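Local coordinates for PILD processed protein (PDB 4D40), which probably serves as a pilin subunit that, once processed by a prepilin peptidase, assembles into the type IV pili of Shewanella oneidensis, at residues Y12-T15 with S16-L20. Sequence-based numbering, arbitrary orientation.
Sequences YLVT and SAQAL
Tyr12 and Ser16 sit one turn apart on the long helix 2-27 that opens this pilin fragment, where Ser16 folds its side chain back onto the preceding turn. Its OG lies beside its own backbone N (chi1 -66°) and donates to Tyr12 O at 2.8 Å. The same oxygen takes the helical bond from Ser16 N at 3.0 Å, the two donors arriving from opposite faces of the carbonyl plane. With CG anti to the backbone N (chi1 -177°), the Tyr12 ring swings along the helix until Ser16 OG stands over its centre, 3.9 Å above the plane. Beyond, Tyr12 OH is hydrogen-bonded to the backbone N of Ala37 and the ring meets Phe44 edge-to-face. As in other type IV pilins, this helix packs on an antiparallel sheet; Leu13, Ser16 and Leu20 all touch Leu57 there. Replacing Ser16 by alanine removes the hydroxyl, which would probably cost Tyr12 O its second strong donor and leave the ring face without this polar neighbour. On the more exposed side, Gln18 reaches back across Val14, its NE2 3.5 Å from Val14 CG1, while OE1 lies 4.0 Å from Thr15 CG2. Gln18 N bonds to Val14 O (3.0 Å).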
ATOM      1  N   TYR A  12      -4.690   5.243  -1.994  1.00 23.60           N
ATOM      2  CA  TYR A  12      -5.294   4.414  -0.961  1.00 22.82           C
ATOM      3  C   TYR A  12      -4.223   3.801  -0.077  1.00 20.09           C
ATOM      4  O   TYR A  12      -4.429   3.649   1.126  1.00 23.57           O
ATOM      5  CB  TYR A  12      -6.156   3.321  -1.587  1.00 22.63           C
ATOM      6  CG  TYR A  12      -6.884   2.461  -0.583  1.00 28.65           C
ATOM      7  CD1 TYR A  12      -7.775   3.018   0.315  1.00 29.48           C
ATOM      8  CD2 TYR A  12      -6.697   1.086  -0.549  1.00 28.75           C
ATOM      9  CE1 TYR A  12      -8.450   2.240   1.229  1.00 30.48           C
ATOM     10  CE2 TYR A  12      -7.373   0.298   0.362  1.00 31.26           C
ATOM     11  CZ  TYR A  12      -8.250   0.882   1.248  1.00 29.45           C
ATOM     12  OH  TYR A  12      -8.933   0.108   2.157  1.00 31.89           O
ATOM     13  N   LEU A  13      -3.091   3.438  -0.673  1.00 20.57           N
ATOM     14  CA  LEU A  13      -1.953   2.950   0.107  1.00 18.46           C
ATOM     15  C   LEU A  13      -1.496   4.041   1.063  1.00 20.26           C
ATOM     16  O   LEU A  13      -1.138   3.758   2.206  1.00 20.66           O
ATOM     17  CB  LEU A  13      -0.800   2.522  -0.797  1.00 20.44           C
ATOM     18  CG  LEU A  13      -1.073   1.286  -1.666  1.00 22.74           C
ATOM     19  CD1 LEU A  13       0.060   1.070  -2.647  1.00 22.82           C
ATOM     20  CD2 LEU A  13      -1.252   0.066  -0.806  1.00 21.79           C
ATOM     21  N   VAL A  14      -1.530   5.286   0.594  1.00 19.54           N
ATOM     22  CA  VAL A  14      -1.051   6.409   1.400  1.00 19.47           C
ATOM     23  C   VAL A  14      -1.971   6.657   2.592  1.00 25.02           C
ATOM     24  O   VAL A  14      -1.496   6.771   3.720  1.00 21.54           O
ATOM     25  CB  VAL A  14      -0.907   7.685   0.539  1.00 21.90           C
ATOM     26  CG1 VAL A  14      -0.769   8.947   1.403  1.00 22.53           C
ATOM     27  CG2 VAL A  14       0.298   7.544  -0.373  1.00 24.11           C
ATOM     28  N   THR A  15      -3.281   6.721   2.372  1.00 24.14           N
ATOM     29  CA  THR A  15      -4.180   6.980   3.494  1.00 23.91           C
ATOM     30  C   THR A  15      -4.149   5.779   4.445  1.00 23.49           C
ATOM     31  O   THR A  15      -4.323   5.929   5.656  1.00 22.41           O
ATOM     32  CB  THR A  15      -5.618   7.287   3.036  1.00 33.16           C
ATOM     33  OG1 THR A  15      -6.091   6.254   2.173  1.00 32.12           O
ATOM     34  CG2 THR A  15      -5.662   8.615   2.300  1.00 39.01           C
ATOM     35  N   SER A  16      -3.884   4.593   3.905  1.00 20.30           N
ATOM     36  CA  SER A  16      -3.730   3.410   4.747  1.00 17.53           C
ATOM     37  C   SER A  16      -2.488   3.512   5.626  1.00 18.14           C
ATOM     38  O   SER A  16      -2.537   3.175   6.810  1.00 18.07           O
ATOM     39  CB  SER A  16      -3.668   2.149   3.895  1.00 18.57           C
ATOM     40  OG  SER A  16      -4.918   1.940   3.244  1.00 21.59           O
ATOM     41  N   ALA A  17      -1.389   3.988   5.052  1.00 19.14           N
ATOM     42  CA  ALA A  17      -0.151   4.162   5.809  1.00 16.22           C
ATOM     43  C   ALA A  17      -0.339   5.215   6.897  1.00 19.30           C
ATOM     44  O   ALA A  17       0.248   5.114   7.980  1.00 18.13           O
ATOM     45  CB  ALA A  17       1.001   4.562   4.883  1.00 21.73           C
ATOM     46  N   GLN A  18      -1.149   6.227   6.602  1.00 19.85           N
ATOM     47  CA  GLN A  18      -1.393   7.311   7.555  1.00 19.20           C
ATOM     48  C   GLN A  18      -2.183   6.800   8.759  1.00 22.08           C
ATOM     49  O   GLN A  18      -1.947   7.202   9.902  1.00 22.00           O
ATOM     50  CB  GLN A  18      -2.123   8.475   6.872  1.00 26.37           C
ATOM     51  CG  GLN A  18      -1.245   9.196   5.852  1.00 21.35           C
ATOM     52  CD  GLN A  18      -1.992  10.184   4.998  1.00 19.42           C
ATOM     53  OE1 GLN A  18      -3.218  10.275   5.049  1.00 23.90           O
ATOM     54  NE2 GLN A  18      -1.248  10.958   4.210  1.00 23.93           N
ATOM     55  N   ALA A  19      -3.114   5.894   8.502  1.00 20.12           N
ATOM     56  CA  ALA A  19      -3.874   5.283   9.581  1.00 21.65           C
ATOM     57  C   ALA A  19      -2.969   4.394  10.441  1.00 18.94           C
ATOM     58  O   ALA A  19      -3.108   4.357  11.665  1.00 22.44           O
ATOM     59  CB  ALA A  19      -5.034   4.482   9.021  1.00 25.67           C
ATOM     60  N   LEU A  20      -2.047   3.685   9.798  1.00 19.28           N
ATOM     61  CA  LEU A  20      -1.108   2.834  10.520  1.00 19.74           C
ATOM     62  C   LEU A  20      -0.218   3.659  11.448  1.00 20.86           C
ATOM     63  O   LEU A  20       0.090   3.211  12.548  1.00 22.80           O
ATOM     64  CB  LEU A  20      -0.258   2.022   9.543  1.00 18.10           C
ATOM     65  CG  LEU A  20      -1.021   0.918   8.798  1.00 22.48           C
ATOM     66  CD1 LEU A  20      -0.210   0.422   7.616  1.00 23.62           C
ATOM     67  CD2 LEU A  20      -1.369  -0.239   9.735  1.00 20.47           C
TER